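Local coordinates for protein probable fatty acyl-CoA transferase Rv3272 (Mycobacterium tuberculosis, PDB 5YX6) that binds fatty acyl-CoAs of varying chain length, palmitoyl-CoA most tightly, and probably acts in fatty acid metabolism as a family III CoA transferase, at residues 169-174 / 333-338; 88-93 / 111-116; 274-277 / 283-286; 28-33 / 178-183. All coordinates share one frame; numbering follows the deposited sequence.

Contact 1: residues 169-174 / 333-338; sequences IPFQLV and HTWKQV
Two aromatic rings and a proline meet here, and the indole of Trp335 does most of the touching with the outer rim of its six-membered ring. Near the indole plane, at its edge, stands Phe171, whose CD2 is 4.3 Å from Trp335 CZ2, a loose apolar contact. One face of the Phe171 ring carries Ile169 from its own segment, with CG2 3.6 Å above the plane and displaced toward the rim. Pro170 meets the neighbouring indole corner: its ring carbon CG lies 4.3 Å from Trp335 CH2, and its carbonyl O is 4.0 Å from that same CH2. The backbones stay far apart, 11.1 Å between the CA atoms of Phe171 and Trp335, so the gap is bridged by side chains, the indole reaching farthest. Trp335 opens helix 335-338, which starts with a capping box: Thr334 N donates to Gln337 OE1 (2.9 Å, nearly straight at 168°), and Gln337 N returns a bond to Thr334 OG1 (3.2 Å). On the other side, Gln172 is the N-cap of helix 173-196, which bears the inferred nucleophile Asp175. The second subunit meets the same groups: its Gln214 OE1 is hydrogen-bonded to Trp335 NE1, and its Gln217 packs on Phe171.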
loop_
_atom_site.group_PDB
_atom_site.type_symbol
_atom_site.label_atom_id
_atom_site.label_comp_id
_atom_site.label_asym_id
_atom_site.label_seq_id
_atom_site.Cartn_x
_atom_site.Cartn_y
_atom_site.Cartn_z
ATOM N N ILE A 169 -8.084 -0.915 -12.154
ATOM C CA ILE A 169 -6.703 -1.342 -11.970
ATOM C C ILE A 169 -6.659 -2.858 -11.781
ATOM O O ILE A 169 -7.309 -3.393 -10.895
ATOM C CB ILE A 169 -6.039 -0.623 -10.779
ATOM C CG1 ILE A 169 -5.927 0.872 -11.072
ATOM C CG2 ILE A 169 -4.659 -1.191 -10.512
ATOM C CD1 ILE A 169 -5.693 1.732 -9.854
ATOM N N PRO A 170 -5.906 -3.552 -12.643
ATOM C CA PRO A 170 -5.892 -5.016 -12.709
ATOM C C PRO A 170 -4.961 -5.711 -11.721
ATOM O O PRO A 170 -4.580 -6.852 -11.971
ATOM C CB PRO A 170 -5.433 -5.287 -14.143
ATOM C CG PRO A 170 -4.537 -4.140 -14.459
ATOM C CD PRO A 170 -5.044 -2.951 -13.680
ATOM N N PHE A 171 -4.554 -5.046 -10.652
ATOM C CA PHE A 171 -3.919 -5.771 -9.546
ATOM C C PHE A 171 -4.547 -5.324 -8.229
ATOM O O PHE A 171 -5.239 -4.303 -8.179
ATOM C CB PHE A 171 -2.387 -5.607 -9.541
ATOM C CG PHE A 171 -1.913 -4.182 -9.561
ATOM C CD1 PHE A 171 -1.720 -3.481 -8.381
ATOM C CD2 PHE A 171 -1.635 -3.551 -10.767
ATOM C CE1 PHE A 171 -1.286 -2.172 -8.398
ATOM C CE2 PHE A 171 -1.193 -2.243 -10.792
ATOM C CZ PHE A 171 -1.013 -1.549 -9.607
ATOM N N GLN A 172 -4.347 -6.119 -7.182
ATOM C CA GLN A 172 -5.127 -5.963 -5.959
ATOM C C GLN A 172 -4.387 -5.071 -4.982
ATOM O O GLN A 172 -3.883 -5.542 -3.953
ATOM C CB GLN A 172 -5.425 -7.323 -5.313
ATOM C CG GLN A 172 -6.412 -8.209 -6.077
ATOM C CD GLN A 172 -5.854 -8.706 -7.401
ATOM O OE1 GLN A 172 -4.951 -9.545 -7.427
ATOM N NE2 GLN A 172 -6.371 -8.173 -8.505
ATOM N N LEU A 173 -4.329 -3.781 -5.300
ATOM C CA LEU A 173 -3.508 -2.870 -4.524
ATOM C C LEU A 173 -4.133 -2.591 -3.165
ATOM O O LEU A 173 -3.422 -2.399 -2.184
ATOM C CB LEU A 173 -3.285 -1.554 -5.272
ATOM C CG LEU A 173 -4.477 -0.601 -5.358
ATOM C CD1 LEU A 173 -4.019 0.842 -5.411
ATOM C CD2 LEU A 173 -5.332 -0.937 -6.564
ATOM N N VAL A 174 -5.455 -2.587 -3.106
ATOM C CA VAL A 174 -6.140 -2.246 -1.866
ATOM C C VAL A 174 -6.014 -3.374 -0.837
ATOM O O VAL A 174 -5.797 -3.118 0.348
ATOM C CB VAL A 174 -7.619 -1.915 -2.130
ATOM C CG1 VAL A 174 -8.385 -1.798 -0.826
ATOM C CG2 VAL A 174 -7.722 -0.625 -2.916
ATOM N N HIS A 333 7.904 -1.702 -18.351
ATOM C CA HIS A 333 7.946 -3.158 -18.450
ATOM C C HIS A 333 6.582 -3.775 -18.214
ATOM O O HIS A 333 5.796 -3.268 -17.410
ATOM C CB HIS A 333 8.912 -3.770 -17.433
ATOM C CG HIS A 333 10.334 -3.329 -17.579
ATOM N ND1 HIS A 333 11.144 -3.753 -18.611
ATOM C CD2 HIS A 333 11.106 -2.541 -16.793
ATOM C CE1 HIS A 333 12.346 -3.226 -18.466
ATOM N NE2 HIS A 333 12.350 -2.488 -17.369
ATOM N N THR A 334 6.325 -4.880 -18.912
ATOM C CA THR A 334 5.214 -5.772 -18.609
ATOM C C THR A 334 5.609 -6.696 -17.462
ATOM O O THR A 334 6.798 -6.837 -17.149
ATOM C CB THR A 334 4.824 -6.640 -19.822
ATOM O OG1 THR A 334 5.890 -7.553 -20.118
ATOM C CG2 THR A 334 4.537 -5.765 -21.041
ATOM N N TRP A 335 4.615 -7.321 -16.844
ATOM C CA TRP A 335 4.863 -8.300 -15.791
ATOM C C TRP A 335 5.830 -9.374 -16.282
ATOM O O TRP A 335 6.783 -9.726 -15.583
ATOM C CB TRP A 335 3.538 -8.928 -15.307
ATOM C CG TRP A 335 2.630 -7.933 -14.628
ATOM C CD1 TRP A 335 3.009 -6.910 -13.803
ATOM C CD2 TRP A 335 1.199 -7.852 -14.728
ATOM N NE1 TRP A 335 1.904 -6.204 -13.380
ATOM C CE2 TRP A 335 0.784 -6.759 -13.940
ATOM C CE3 TRP A 335 0.228 -8.601 -15.403
ATOM C CZ2 TRP A 335 -0.557 -6.397 -13.812
ATOM C CZ3 TRP A 335 -1.101 -8.233 -15.276
ATOM C CH2 TRP A 335 -1.480 -7.142 -14.487
ATOM N N LYS A 336 5.615 -9.863 -17.500
ATOM C CA LYS A 336 6.492 -10.889 -18.058
ATOM C C LYS A 336 7.937 -10.409 -18.145
ATOM O O LYS A 336 8.865 -11.182 -17.896
ATOM C CB LYS A 336 6.011 -11.334 -19.448
ATOM N N GLN A 337 8.130 -9.134 -18.476
ATOM C CA GLN A 337 9.482 -8.585 -18.592
ATOM C C GLN A 337 10.108 -8.327 -17.226
ATOM O O GLN A 337 11.294 -8.575 -17.033
ATOM C CB GLN A 337 9.468 -7.291 -19.409
ATOM C CG GLN A 337 9.110 -7.513 -20.863
ATOM C CD GLN A 337 8.788 -6.227 -21.602
ATOM O OE1 GLN A 337 8.316 -5.258 -21.008
ATOM N NE2 GLN A 337 8.994 -6.230 -22.916
ATOM N N VAL A 338 9.308 -7.836 -16.282
ATOM C CA VAL A 338 9.821 -7.477 -14.963
ATOM C C VAL A 338 10.616 -8.605 -14.317
ATOM O O VAL A 338 11.747 -8.405 -13.880
ATOM C CB VAL A 338 8.683 -7.082 -14.008
ATOM C CG1 VAL A 338 9.191 -6.997 -12.571
ATOM C CG2 VAL A 338 8.060 -5.762 -14.442
#

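Contact 2: residues 88-93 / 111-116; sequences QMLRLA and LGLGPD
Leu90 and Leu113 mark the closest backbone approach, 7.4 Å between their CA atoms, where helix 83-94 faces the turn that joins helix 107-110 to helix 115-121. The gap is filled by side chains, and no hydrogen bond crosses it. Leu113 supplies the central group. Its CD2 methyl lies 3.9 Å from Leu90 CD2 and 4.0 Å from Met89 CB, so a single methyl touches two consecutive residues of the helix. The other branch, CD1, is 4.2 Å from Met89 CB and widens the contact on that residue. Leu113 CG stands anti to its carbonyl carbon (chi1 -62°), and from there both methyls extend to the helix although the CB itself does not aim at it. The Leu90 and Leu113 side chains cross obliquely. Met89 contributes chiefly its CB, since the chain bends at chi2 and chi3 and carries the thioether away from Leu113. Gly112 ends the preceding helix in a Schellman motif, its positive phi (76°) turning the chain; Gly114 then serves as N-cap of helix 115-121. Leu90 CD2 also reaches the carbonyl of this turn, 4.2 Å from Gly112 O. Farther out, Leu118 of helix 115-121 touches both Leu90 and Leu113, while Leu80 and Leu391 pack on Met89. Leu113 O accepts a hydrogen bond from the hydroxyl of Tyr127, on strand 126-131 of the parallel sheet.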
loop_
_atom_site.group_PDB
_atom_site.type_symbol
_atom_site.label_atom_id
_atom_site.label_comp_id
_atom_site.label_asym_id
_atom_site.label_seq_id
_atom_site.Cartn_x
_atom_site.Cartn_y
_atom_site.Cartn_z
ATOM N N GLN A 88 -13.496 -24.197 22.554
ATOM C CA GLN A 88 -12.125 -24.454 22.133
ATOM C C GLN A 88 -11.421 -23.149 21.753
ATOM O O GLN A 88 -10.257 -22.925 22.099
ATOM C CB GLN A 88 -12.117 -25.424 20.956
ATOM C CG GLN A 88 -12.357 -26.860 21.359
ATOM C CD GLN A 88 -12.631 -27.750 20.174
ATOM O OE1 GLN A 88 -12.991 -27.277 19.097
ATOM N NE2 GLN A 88 -12.477 -29.048 20.365
ATOM N N MET A 89 -12.160 -22.279 21.074
ATOM C CA MET A 89 -11.648 -20.991 20.646
ATOM C C MET A 89 -11.413 -20.078 21.834
ATOM O O MET A 89 -10.465 -19.294 21.832
ATOM C CB MET A 89 -12.613 -20.340 19.657
ATOM C CG MET A 89 -12.622 -20.988 18.270
ATOM S SD MET A 89 -11.001 -21.064 17.475
ATOM C CE MET A 89 -10.434 -22.714 17.911
ATOM N N LEU A 90 -12.286 -20.162 22.835
ATOM C CA LEU A 90 -12.116 -19.370 24.048
ATOM C C LEU A 90 -10.874 -19.826 24.805
ATOM O O LEU A 90 -10.110 -19.005 25.300
ATOM C CB LEU A 90 -13.354 -19.452 24.946
ATOM C CG LEU A 90 -14.625 -18.759 24.445
ATOM C CD1 LEU A 90 -15.831 -19.192 25.247
ATOM C CD2 LEU A 90 -14.481 -17.258 24.499
ATOM N N ARG A 91 -10.663 -21.135 24.877
ATOM C CA ARG A 91 -9.485 -21.666 25.551
ATOM C C ARG A 91 -8.213 -21.358 24.771
ATOM O O ARG A 91 -7.176 -21.059 25.359
ATOM C CB ARG A 91 -9.613 -23.172 25.768
ATOM C CG ARG A 91 -10.611 -23.535 26.848
ATOM C CD ARG A 91 -10.633 -25.027 27.106
ATOM N NE ARG A 91 -12.000 -25.514 27.238
ATOM C CZ ARG A 91 -12.610 -26.290 26.344
ATOM N NH1 ARG A 91 -11.975 -26.679 25.241
ATOM N NH2 ARG A 91 -13.860 -26.679 26.556
ATOM N N LEU A 92 -8.295 -21.450 23.447
ATOM C CA LEU A 92 -7.154 -21.148 22.605
ATOM C C LEU A 92 -6.802 -19.654 22.720
ATOM O O LEU A 92 -5.631 -19.289 22.776
ATOM C CB LEU A 92 -7.438 -21.550 21.155
ATOM C CG LEU A 92 -6.289 -21.504 20.150
ATOM C CD1 LEU A 92 -5.040 -22.143 20.731
ATOM C CD2 LEU A 92 -6.688 -22.179 18.838
ATOM N N ALA A 93 -7.815 -18.797 22.766
ATOM C CA ALA A 93 -7.594 -17.356 22.880
ATOM C C ALA A 93 -6.979 -16.945 24.224
ATOM O O ALA A 93 -6.249 -15.956 24.301
ATOM C CB ALA A 93 -8.886 -16.609 22.661
ATOM N N LEU A 111 -21.082 -14.781 17.537
ATOM C CA LEU A 111 -20.467 -16.067 17.839
ATOM C C LEU A 111 -19.978 -16.129 19.280
ATOM O O LEU A 111 -19.530 -17.179 19.746
ATOM C CB LEU A 111 -19.307 -16.342 16.885
ATOM C CG LEU A 111 -19.667 -16.470 15.403
ATOM C CD1 LEU A 111 -18.397 -16.615 14.573
ATOM C CD2 LEU A 111 -20.633 -17.623 15.146
ATOM N N GLY A 112 -20.075 -15.007 19.988
ATOM C CA GLY A 112 -19.581 -14.931 21.353
ATOM C C GLY A 112 -18.068 -14.832 21.473
ATOM O O GLY A 112 -17.486 -15.179 22.504
ATOM N N LEU A 113 -17.434 -14.347 20.412
ATOM C CA LEU A 113 -15.983 -14.213 20.355
ATOM C C LEU A 113 -15.581 -12.769 20.073
ATOM O O LEU A 113 -14.569 -12.514 19.417
ATOM C CB LEU A 113 -15.404 -15.141 19.280
ATOM C CG LEU A 113 -15.613 -16.648 19.443
ATOM C CD1 LEU A 113 -15.135 -17.378 18.204
ATOM C CD2 LEU A 113 -14.876 -17.151 20.670
ATOM N N GLY A 114 -16.391 -11.822 20.535
ATOM C CA GLY A 114 -16.109 -10.420 20.296
ATOM C C GLY A 114 -14.977 -9.938 21.187
ATOM O O GLY A 114 -14.517 -10.676 22.057
ATOM N N PRO A 115 -14.502 -8.707 20.958
ATOM C CA PRO A 115 -13.416 -8.179 21.791
ATOM C C PRO A 115 -13.740 -8.241 23.286
ATOM O O PRO A 115 -12.874 -8.638 24.058
ATOM C CB PRO A 115 -13.260 -6.730 21.300
ATOM C CG PRO A 115 -14.449 -6.456 20.436
ATOM C CD PRO A 115 -14.871 -7.776 19.882
ATOM N N ASP A 116 -14.964 -7.903 23.685
ATOM C CA ASP A 116 -15.323 -7.948 25.105
ATOM C C ASP A 116 -15.362 -9.370 25.658
ATOM O O ASP A 116 -14.989 -9.604 26.811
ATOM C CB ASP A 116 -16.671 -7.272 25.341
ATOM C CG ASP A 116 -16.598 -5.772 25.184
ATOM O OD1 ASP A 116 -15.491 -5.216 25.342
ATOM O OD2 ASP A 116 -17.645 -5.149 24.901
#

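Contact 3: residues 274-277 / 283-286; sequences LCYL and LVED
Cys275 and Val284 meet through carbon: Cys275 CB is 3.6 Å from Val284 CG2, a snug van der Waals contact. The thiol turns to Leu283, the residue before Val284, with Cys275 SG 3.6 Å from Leu283 CB and 4.1 Å from Val284 CG2. The Val284 methyl CG2 has a second neighbour in Tyr276, whose CZ lies 4.1 Å away, as does CE2, and the two side chains cross at about a right angle. CG2 therefore touches both the cysteine and the distal part of the phenol ring, the two lying at roughly a right angle about it. Torsions explain the choice of branch: CG1 of Val284 is anti to the backbone N (chi1 -180°), which places CG2 beside that N and against helix 268-277. The first-shell contacts are apolar, with no hydrogen bond between the segments. Pro281, in the intervening turn, also packs on Tyr276, and just beyond Val284 the carboxylate of Asp286 forms a salt bridge with Arg288. With 6.3 Å between the CA atoms of Cys275 and Leu283, the last turn of helix 268-277 lies close against helix 282-285, whose hydrogen bonding is weak, a short turn joining the two.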
loop_
_atom_site.group_PDB
_atom_site.type_symbol
_atom_site.label_atom_id
_atom_site.label_comp_id
_atom_site.label_asym_id
_atom_site.label_seq_id
_atom_site.Cartn_x
_atom_site.Cartn_y
_atom_site.Cartn_z
ATOM N N LEU A 274 18.404 17.208 -19.960
ATOM C CA LEU A 274 17.559 16.497 -20.914
ATOM C C LEU A 274 17.576 17.144 -22.305
ATOM O O LEU A 274 17.832 16.474 -23.304
ATOM C CB LEU A 274 16.126 16.415 -20.389
ATOM C CG LEU A 274 15.127 15.756 -21.338
ATOM C CD1 LEU A 274 15.476 14.289 -21.495
ATOM C CD2 LEU A 274 13.701 15.907 -20.839
ATOM N N CYS A 275 17.317 18.446 -22.363
ATOM C CA CYS A 275 17.329 19.173 -23.630
ATOM C C CYS A 275 18.627 18.991 -24.420
ATOM O O CYS A 275 18.592 18.780 -25.632
ATOM C CB CYS A 275 17.097 20.660 -23.392
ATOM S SG CYS A 275 15.470 21.040 -22.740
ATOM N N TYR A 276 19.771 19.054 -23.746
ATOM C CA TYR A 276 21.031 18.882 -24.460
ATOM C C TYR A 276 21.173 17.440 -24.939
ATOM O O TYR A 276 21.678 17.197 -26.034
ATOM C CB TYR A 276 22.236 19.279 -23.589
ATOM C CG TYR A 276 22.282 20.762 -23.275
ATOM C CD1 TYR A 276 22.591 21.706 -24.257
ATOM C CD2 TYR A 276 22.017 21.218 -21.991
ATOM C CE1 TYR A 276 22.612 23.074 -23.958
ATOM C CE2 TYR A 276 22.039 22.570 -21.683
ATOM C CZ TYR A 276 22.338 23.493 -22.663
ATOM O OH TYR A 276 22.353 24.829 -22.326
ATOM N N LEU A 277 20.742 16.485 -24.116
ATOM C CA LEU A 277 20.927 15.064 -24.435
ATOM C C LEU A 277 20.101 14.585 -25.629
ATOM O O LEU A 277 20.526 13.688 -26.348
ATOM C CB LEU A 277 20.608 14.187 -23.210
ATOM C CG LEU A 277 21.652 14.206 -22.086
ATOM C CD1 LEU A 277 21.192 13.409 -20.874
ATOM C CD2 LEU A 277 23.002 13.699 -22.588
ATOM N N LEU A 283 15.378 24.381 -26.639
ATOM C CA LEU A 283 14.283 24.242 -25.679
ATOM C C LEU A 283 14.596 24.831 -24.306
ATOM O O LEU A 283 13.684 25.154 -23.548
ATOM C CB LEU A 283 13.889 22.776 -25.526
ATOM C CG LEU A 283 13.274 22.139 -26.774
ATOM C CD1 LEU A 283 12.837 20.716 -26.480
ATOM C CD2 LEU A 283 12.116 22.978 -27.309
ATOM N N VAL A 284 15.878 24.951 -23.974
ATOM C CA VAL A 284 16.268 25.494 -22.673
ATOM C C VAL A 284 15.808 26.949 -22.551
ATOM O O VAL A 284 15.315 27.363 -21.497
ATOM C CB VAL A 284 17.797 25.412 -22.435
ATOM C CG1 VAL A 284 18.154 25.988 -21.068
ATOM C CG2 VAL A 284 18.284 23.975 -22.537
ATOM N N GLU A 285 15.963 27.714 -23.635
ATOM C CA GLU A 285 15.659 29.143 -23.612
ATOM C C GLU A 285 14.367 29.534 -24.346
ATOM O O GLU A 285 13.987 30.706 -24.351
ATOM C CB GLU A 285 16.833 29.924 -24.210
ATOM N N ASP A 286 13.695 28.558 -24.953
ATOM C CA ASP A 286 12.355 28.758 -25.514
ATOM C C ASP A 286 11.396 29.307 -24.451
ATOM O O ASP A 286 11.203 28.685 -23.406
ATOM C CB ASP A 286 11.829 27.443 -26.099
ATOM C CG ASP A 286 10.535 27.610 -26.897
ATOM O OD1 ASP A 286 9.605 28.316 -26.440
ATOM O OD2 ASP A 286 10.452 27.017 -27.994
#

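Contact 4: residues 28-33 / 178-183; sequences GQVLVD and SGHVLA
Val30 and His180 cross at about a right angle, the valine meeting the imidazole with one methyl: Val30 CG2 is 3.9 Å from His180 CE1 and 4.0 Å from His180 ND1, an approach oblique to the ring. The other branch is turned to Ala183, where Val30 CG1 lies 3.9 Å from Ala183 CB. With CG1 anti to the backbone N (chi1 169°), the valine divides its methyls between His180 and Ala183, which lie three residues apart on one side of helix 173-196. This is apolar packing of helix 23-33 on helix 173-196 within the large Rossmann-type domain and at the dimer interface, with 6.7 Å between the CA atoms of Val30 and Ala183. The His180 side chain is about 9 Å from that of Asp175, the inferred nucleophile. On the shorter helix Gln29 NE2 donates to Asp33 OD1 (3.1 Å, 155°); OD1 lies close to the amide plane of Gln29, while NE2 comes from above the carboxylate plane. The other carboxylate oxygen of Asp33 bonds to Thr365, and Gln29 OE1 accepts from Arg71 N. His180 ND1 pairs with Gln184 NE2 of the second subunit, and the same glutamine packs on Val30 and Ala183.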
loop_
_atom_site.group_PDB
_atom_site.type_symbol
_atom_site.label_atom_id
_atom_site.label_comp_id
_atom_site.label_asym_id
_atom_site.label_seq_id
_atom_site.Cartn_x
_atom_site.Cartn_y
_atom_site.Cartn_z
ATOM N N GLY A 28 -1.043 -11.677 8.345
ATOM C CA GLY A 28 -0.606 -12.875 9.037
ATOM C C GLY A 28 0.761 -13.351 8.567
ATOM O O GLY A 28 1.578 -13.796 9.375
ATOM N N GLN A 29 1.003 -13.265 7.258
ATOM C CA GLN A 29 2.269 -13.692 6.673
ATOM C C GLN A 29 3.423 -12.795 7.108
ATOM O O GLN A 29 4.526 -13.276 7.326
ATOM C CB GLN A 29 2.186 -13.723 5.144
ATOM C CG GLN A 29 3.445 -14.270 4.474
ATOM C CD GLN A 29 3.634 -15.753 4.760
ATOM O OE1 GLN A 29 2.822 -16.583 4.350
ATOM N NE2 GLN A 29 4.713 -16.092 5.450
ATOM N N VAL A 30 3.166 -11.495 7.212
ATOM C CA VAL A 30 4.158 -10.555 7.715
ATOM C C VAL A 30 4.558 -10.902 9.143
ATOM O O VAL A 30 5.732 -10.895 9.479
ATOM C CB VAL A 30 3.650 -9.092 7.670
ATOM C CG1 VAL A 30 4.587 -8.176 8.451
ATOM C CG2 VAL A 30 3.497 -8.614 6.216
ATOM N N LEU A 31 3.571 -11.198 9.979
ATOM C CA LEU A 31 3.827 -11.612 11.354
ATOM C C LEU A 31 4.638 -12.904 11.447
ATOM O O LEU A 31 5.540 -13.021 12.284
ATOM C CB LEU A 31 2.504 -11.780 12.109
ATOM C CG LEU A 31 1.850 -10.554 12.765
ATOM C CD1 LEU A 31 2.568 -9.260 12.440
ATOM C CD2 LEU A 31 0.377 -10.457 12.424
ATOM N N VAL A 32 4.317 -13.865 10.584
ATOM C CA VAL A 32 5.071 -15.111 10.491
ATOM C C VAL A 32 6.523 -14.849 10.138
ATOM O O VAL A 32 7.421 -15.412 10.753
ATOM C CB VAL A 32 4.462 -16.067 9.446
ATOM C CG1 VAL A 32 5.392 -17.234 9.168
ATOM C CG2 VAL A 32 3.131 -16.581 9.935
ATOM N N ASP A 33 6.746 -13.986 9.150
ATOM C CA ASP A 33 8.099 -13.648 8.717
ATOM C C ASP A 33 8.901 -13.020 9.861
ATOM O O ASP A 33 10.123 -13.158 9.933
ATOM C CB ASP A 33 8.060 -12.686 7.526
ATOM C CG ASP A 33 7.399 -13.302 6.277
ATOM O OD1 ASP A 33 7.286 -14.552 6.195
ATOM O OD2 ASP A 33 7.023 -12.525 5.360
ATOM N N SER A 178 -3.735 -2.974 2.406
ATOM C CA SER A 178 -4.478 -3.130 3.658
ATOM C C SER A 178 -3.799 -4.130 4.576
ATOM O O SER A 178 -3.750 -3.933 5.781
ATOM C CB SER A 178 -5.919 -3.570 3.399
ATOM O OG SER A 178 -6.666 -2.519 2.811
ATOM N N GLY A 179 -3.267 -5.200 4.000
ATOM C CA GLY A 179 -2.506 -6.175 4.758
ATOM C C GLY A 179 -1.327 -5.583 5.506
ATOM O O GLY A 179 -1.105 -5.895 6.673
ATOM N N HIS A 180 -0.567 -4.720 4.842
ATOM C CA HIS A 180 0.593 -4.106 5.483
ATOM C C HIS A 180 0.200 -3.106 6.567
ATOM O O HIS A 180 0.914 -2.972 7.564
ATOM C CB HIS A 180 1.493 -3.444 4.430
ATOM C CG HIS A 180 2.260 -4.439 3.614
ATOM N ND1 HIS A 180 3.236 -5.244 4.155
ATOM C CD2 HIS A 180 2.132 -4.821 2.320
ATOM C CE1 HIS A 180 3.708 -6.052 3.222
ATOM N NE2 HIS A 180 3.049 -5.821 2.102
ATOM N N VAL A 181 -0.927 -2.414 6.379
ATOM C CA VAL A 181 -1.382 -1.430 7.360
ATOM C C VAL A 181 -1.878 -2.126 8.629
ATOM O O VAL A 181 -1.591 -1.691 9.745
ATOM C CB VAL A 181 -2.501 -0.539 6.793
ATOM C CG1 VAL A 181 -3.064 0.341 7.896
ATOM C CG2 VAL A 181 -1.969 0.327 5.663
ATOM N N LEU A 182 -2.592 -3.230 8.446
ATOM C CA LEU A 182 -3.032 -4.055 9.556
ATOM C C LEU A 182 -1.841 -4.596 10.347
ATOM O O LEU A 182 -1.846 -4.569 11.581
ATOM C CB LEU A 182 -3.893 -5.213 9.053
ATOM C CG LEU A 182 -4.444 -6.126 10.145
ATOM C CD1 LEU A 182 -5.296 -5.361 11.155
ATOM C CD2 LEU A 182 -5.248 -7.238 9.509
ATOM N N ALA A 183 -0.845 -5.109 9.628
ATOM C CA ALA A 183 0.370 -5.620 10.249
ATOM C C ALA A 183 1.051 -4.518 11.050
ATOM O O ALA A 183 1.489 -4.733 12.186
ATOM C CB ALA A 183 1.317 -6.185 9.198
#

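Contacts 1 and 4 share helix 173-196: their segments 169-174 and 178-183 lie at and just beyond its start, on either side of the inferred nucleophile Asp175, and their centres are 21 Å apart. Along the chain these two alternate, and both touch the second subunit, consistent with this helix linking the probable active-site region to the dimer interface. Contact 2 is nested in the loop closed by contact 4, 22 Å away between centres, beside the parallel sheet. Contact 3, nested within contact 1, has its centre 34 Å from that of contact 1 and 67 Å from that of contact 2, across the chain's centre from the latter. The contacts thus spread widely over the subunit.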